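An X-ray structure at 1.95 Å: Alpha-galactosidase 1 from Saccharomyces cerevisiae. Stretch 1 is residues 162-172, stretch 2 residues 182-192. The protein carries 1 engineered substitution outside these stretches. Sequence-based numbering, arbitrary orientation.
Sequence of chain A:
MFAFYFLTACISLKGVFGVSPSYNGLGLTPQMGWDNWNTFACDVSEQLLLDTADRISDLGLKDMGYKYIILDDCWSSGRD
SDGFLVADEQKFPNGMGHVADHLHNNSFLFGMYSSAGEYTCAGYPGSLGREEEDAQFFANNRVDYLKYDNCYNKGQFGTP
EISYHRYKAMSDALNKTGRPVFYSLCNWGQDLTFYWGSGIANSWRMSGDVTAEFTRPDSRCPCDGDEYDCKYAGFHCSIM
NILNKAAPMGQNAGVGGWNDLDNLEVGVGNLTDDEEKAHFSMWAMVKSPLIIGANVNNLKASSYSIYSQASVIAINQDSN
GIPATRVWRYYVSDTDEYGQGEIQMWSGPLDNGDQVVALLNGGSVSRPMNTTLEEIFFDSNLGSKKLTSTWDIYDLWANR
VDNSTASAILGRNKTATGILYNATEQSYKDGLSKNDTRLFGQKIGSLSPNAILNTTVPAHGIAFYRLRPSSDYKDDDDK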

# COMPACT_ATOMS: atom_id res chain seq x y z
N ILE A 162 -9.65 2.03 13.94
CA ILE A 162 -11.10 1.81 13.79
C ILE A 162 -11.52 0.35 14.03
O ILE A 162 -12.54 0.10 14.67
N SER A 163 -10.74 -0.61 13.52
CA SER A 163 -11.06 -2.03 13.72
C SER A 163 -10.85 -2.44 15.19
O SER A 163 -11.66 -3.17 15.77
N TYR A 164 -9.77 -1.95 15.78
CA TYR A 164 -9.52 -2.16 17.20
C TYR A 164 -10.68 -1.67 18.08
O TYR A 164 -11.12 -2.37 18.98
N HIS A 165 -11.17 -0.45 17.84
CA HIS A 165 -12.25 0.07 18.68
C HIS A 165 -13.57 -0.71 18.51
O HIS A 165 -14.28 -0.93 19.49
N ARG A 166 -13.83 -1.19 17.30
CA ARG A 166 -15.03 -2.02 17.04
C ARG A 166 -14.96 -3.36 17.79
O ARG A 166 -15.96 -3.80 18.40
N TYR A 167 -13.80 -4.01 17.75
CA TYR A 167 -13.60 -5.27 18.47
C TYR A 167 -13.48 -5.10 19.99
O TYR A 167 -13.96 -5.95 20.75
N LYS A 168 -12.89 -3.97 20.41
CA LYS A 168 -12.88 -3.57 21.82
C LYS A 168 -14.27 -3.34 22.40
O LYS A 168 -14.51 -3.66 23.57
N ALA A 169 -15.18 -2.77 21.60
CA ALA A 169 -16.56 -2.58 22.04
C ALA A 169 -17.19 -3.88 22.56
O ALA A 169 -17.84 -3.87 23.61
N MET A 170 -16.99 -4.99 21.85
CA MET A 170 -17.53 -6.28 22.32
C MET A 170 -16.70 -6.89 23.46
O MET A 170 -17.26 -7.51 24.37
N SER A 171 -15.38 -6.71 23.42
CA SER A 171 -14.49 -7.14 24.51
C SER A 171 -14.96 -6.55 25.85
O SER A 171 -15.13 -7.28 26.84
N ASP A 172 -15.17 -5.23 25.86
CA ASP A 172 -15.65 -4.51 27.04
C ASP A 172 -17.04 -4.95 27.49
O ASP A 172 -17.29 -5.12 28.69
N PHE A 182 -14.14 -16.69 26.65
CA PHE A 182 -13.02 -16.76 25.72
C PHE A 182 -13.43 -15.99 24.46
O PHE A 182 -14.41 -16.35 23.80
N TYR A 183 -12.67 -14.94 24.12
CA TYR A 183 -13.07 -14.05 23.02
C TYR A 183 -12.21 -14.28 21.78
O TYR A 183 -11.00 -13.98 21.76
N SER A 184 -12.84 -14.85 20.75
CA SER A 184 -12.20 -15.25 19.50
C SER A 184 -12.57 -14.27 18.39
O SER A 184 -13.72 -14.18 17.99
N LEU A 185 -11.58 -13.52 17.92
CA LEU A 185 -11.79 -12.56 16.82
C LEU A 185 -11.84 -13.26 15.47
O LEU A 185 -11.08 -14.20 15.21
N CYS A 186 -12.73 -12.80 14.60
CA CYS A 186 -12.81 -13.33 13.25
C CYS A 186 -12.89 -12.16 12.27
O CYS A 186 -13.92 -11.95 11.65
N ASN A 187 -11.79 -11.41 12.15
CA ASN A 187 -11.71 -10.34 11.17
C ASN A 187 -10.68 -10.58 10.07
O ASN A 187 -10.32 -9.64 9.35
N TRP A 188 -10.20 -11.82 9.94
CA TRP A 188 -9.37 -12.25 8.81
C TRP A 188 -8.01 -11.53 8.67
O TRP A 188 -7.45 -11.44 7.57
N GLY A 189 -7.50 -11.01 9.79
CA GLY A 189 -6.21 -10.31 9.82
C GLY A 189 -6.29 -8.85 9.42
O GLY A 189 -5.26 -8.16 9.36
N GLN A 190 -7.50 -8.38 9.16
CA GLN A 190 -7.73 -7.07 8.54
C GLN A 190 -7.23 -5.97 9.46
O GLN A 190 -7.53 -5.97 10.67
N ASP A 191 -6.47 -5.04 8.89
CA ASP A 191 -5.90 -3.91 9.62
C ASP A 191 -4.85 -4.35 10.68
O ASP A 191 -4.75 -3.73 11.73
N LEU A 192 -4.07 -5.38 10.34
CA LEU A 192 -2.93 -5.86 11.14
C LEU A 192 -3.28 -6.33 12.55
O LEU A 192 -2.61 -5.97 13.54

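What holds the start of stretch 1, part of a longer helix, against the loop of the second stretch? Ile162 points sideways and makes no contact; Ser163 points toward the loop. Its m rotamer brings Ser163 OG within 2.6 Å of Asp191 OD2, to which it donates a hydrogen bond; Asp191, also m, points back toward the helix.

How does a water extend this polar corner? Water 1 donates to Ser163 OG at 2.7 Å and to Gln190 OE1 at 2.6 Å, and it accepts from Asn187 ND2 at 3.0 Å and, weakly, from Arg166 NH2 at 2.9 Å. Arg166 starts sideways, but its t, t, p chain brings the guanidinium nearer, with Gln190 OE1 at its edge, 4.2 Å from Arg166 NH2. The water thus joins groups that mostly do not bond one another directly.

Where does Tyr167 go? It points toward the second stretch in an m rotamer and is the residue of stretch 1 most covered by it. Tyr167 CD2 lies 4.0 Å from Leu185 CG, an apolar contact, and the side chain reaches on to Asn187, where Tyr167 OH sits 3.3 Å from Asn187 CB. Leu185 leaves its backbone sideways, yet its end comes nearer. Lys168 points away, and Lys168 NZ forms a salt bridge with Asp172 OD2 at 2.8 Å, apart from this contact.

What does the strand send back toward the helix? Tyr183, a t rotamer pointing toward it, donates from Tyr183 OH to the backbone Tyr167 O at 2.6 Å. Tyr167 O also accepts from Ser171 N at 3.1 Å, so the tyrosine joins the helix's own bonding. Met170 CG packs 3.8 Å from Tyr183 CE1 before its side chain leads away, and Ser171 CB lies 3.6 Å from Tyr183 CE2.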

# COMPACT_ATOMS: atom_id res chain seq x y z
CB ILE A 162 -11.65 2.36 12.44
CG1 ILE A 162 -13.18 2.33 12.45
CG2 ILE A 162 -11.07 1.60 11.24
CD1 ILE A 162 -13.84 3.25 11.41
CB SER A 163 -10.23 -2.91 12.80
OG SER A 163 -10.73 -2.84 11.48
CB TYR A 164 -8.22 -1.47 17.62
CG TYR A 164 -8.03 -1.37 19.11
CD1 TYR A 164 -7.47 -2.43 19.84
CD2 TYR A 164 -8.38 -0.21 19.80
CE1 TYR A 164 -7.27 -2.33 21.20
CE2 TYR A 164 -8.20 -0.10 21.17
CZ TYR A 164 -7.64 -1.16 21.87
OH TYR A 164 -7.45 -1.06 23.23
CB HIS A 165 -12.42 1.58 18.49
CG HIS A 165 -11.40 2.38 19.25
ND1 HIS A 165 -11.32 2.36 20.63
CD2 HIS A 165 -10.39 3.18 18.83
CE1 HIS A 165 -10.32 3.14 21.02
NE2 HIS A 165 -9.74 3.64 19.95
CB ARG A 166 -15.22 -2.25 15.53
CG ARG A 166 -16.45 -3.13 15.14
CD ARG A 166 -16.90 -2.90 13.68
NE ARG A 166 -15.76 -2.99 12.77
CZ ARG A 166 -15.29 -4.11 12.24
NH1 ARG A 166 -15.90 -5.29 12.45
NH2 ARG A 166 -14.20 -4.05 11.48
CB TYR A 167 -12.46 -6.10 17.85
CG TYR A 167 -12.96 -6.71 16.58
CD1 TYR A 167 -12.59 -6.20 15.33
CD2 TYR A 167 -13.89 -7.76 16.62
CE1 TYR A 167 -13.12 -6.74 14.15
CE2 TYR A 167 -14.40 -8.31 15.46
CZ TYR A 167 -14.02 -7.80 14.24
OH TYR A 167 -14.56 -8.37 13.11
CB LYS A 168 -11.99 -2.34 22.07
CG LYS A 168 -11.84 -1.98 23.56
CD LYS A 168 -10.76 -0.94 23.80
CE LYS A 168 -10.57 -0.69 25.30
NZ LYS A 168 -11.69 0.15 25.86
CB ALA A 169 -17.43 -1.94 20.92
CB MET A 170 -17.71 -7.28 21.18
CG MET A 170 -18.26 -8.65 21.62
SD MET A 170 -19.83 -8.55 22.48
CE MET A 170 -20.97 -8.53 21.09
CB SER A 171 -13.05 -6.70 24.23
OG SER A 171 -12.16 -7.23 25.20
CB ASP A 172 -15.64 -3.00 26.80
CG ASP A 172 -14.23 -2.43 26.69
OD1 ASP A 172 -13.25 -3.12 27.05
OD2 ASP A 172 -14.11 -1.27 26.25
CB PHE A 182 -12.76 -18.23 25.36
CG PHE A 182 -11.45 -18.47 24.63
CD1 PHE A 182 -11.27 -18.05 23.31
CD2 PHE A 182 -10.41 -19.12 25.28
CE1 PHE A 182 -10.08 -18.27 22.66
CE2 PHE A 182 -9.21 -19.36 24.63
CZ PHE A 182 -9.04 -18.93 23.32
CB TYR A 183 -13.02 -12.59 23.52
CG TYR A 183 -13.51 -11.51 22.55
CD1 TYR A 183 -14.65 -11.68 21.74
CD2 TYR A 183 -12.85 -10.28 22.51
CE1 TYR A 183 -15.08 -10.64 20.87
CE2 TYR A 183 -13.27 -9.26 21.67
CZ TYR A 183 -14.37 -9.43 20.86
OH TYR A 183 -14.73 -8.38 20.04
CB SER A 184 -12.64 -16.68 19.14
OG SER A 184 -12.40 -17.01 17.78
CB LEU A 185 -10.66 -11.52 16.81
CG LEU A 185 -10.83 -10.19 17.57
CD1 LEU A 185 -11.62 -10.27 18.86
CD2 LEU A 185 -9.50 -9.46 17.77
CB CYS A 186 -14.03 -14.25 13.09
SG CYS A 186 -14.12 -15.15 11.50
CB ASN A 187 -11.52 -8.97 11.86
CG ASN A 187 -10.05 -8.60 12.07
OD1 ASN A 187 -9.23 -9.45 12.42
ND2 ASN A 187 -9.73 -7.32 11.87
CB TRP A 188 -10.16 -12.10 7.49
CG TRP A 188 -11.63 -12.39 7.61
CD1 TRP A 188 -12.23 -13.52 8.13
CD2 TRP A 188 -12.70 -11.54 7.16
NE1 TRP A 188 -13.60 -13.41 8.05
CE2 TRP A 188 -13.91 -12.21 7.45
CE3 TRP A 188 -12.75 -10.28 6.54
CZ2 TRP A 188 -15.17 -11.66 7.13
CZ3 TRP A 188 -14.00 -9.73 6.21
CH2 TRP A 188 -15.19 -10.43 6.52
CB GLN A 190 -9.22 -6.88 8.24
CG GLN A 190 -9.60 -5.65 7.44
CD GLN A 190 -11.11 -5.55 7.25
OE1 GLN A 190 -11.87 -5.42 8.22
NE2 GLN A 190 -11.55 -5.63 6.00
CB ASP A 191 -7.01 -3.04 10.24
CG ASP A 191 -7.95 -2.46 9.18
OD1 ASP A 191 -7.45 -2.06 8.11
OD2 ASP A 191 -9.15 -2.41 9.42
CB LEU A 192 -1.80 -4.81 11.17
CG LEU A 192 -1.36 -4.27 9.80
CD1 LEU A 192 -0.55 -2.98 9.97
CD2 LEU A 192 -0.55 -5.31 9.01
O HOH W 1 -11.69 -5.27 10.83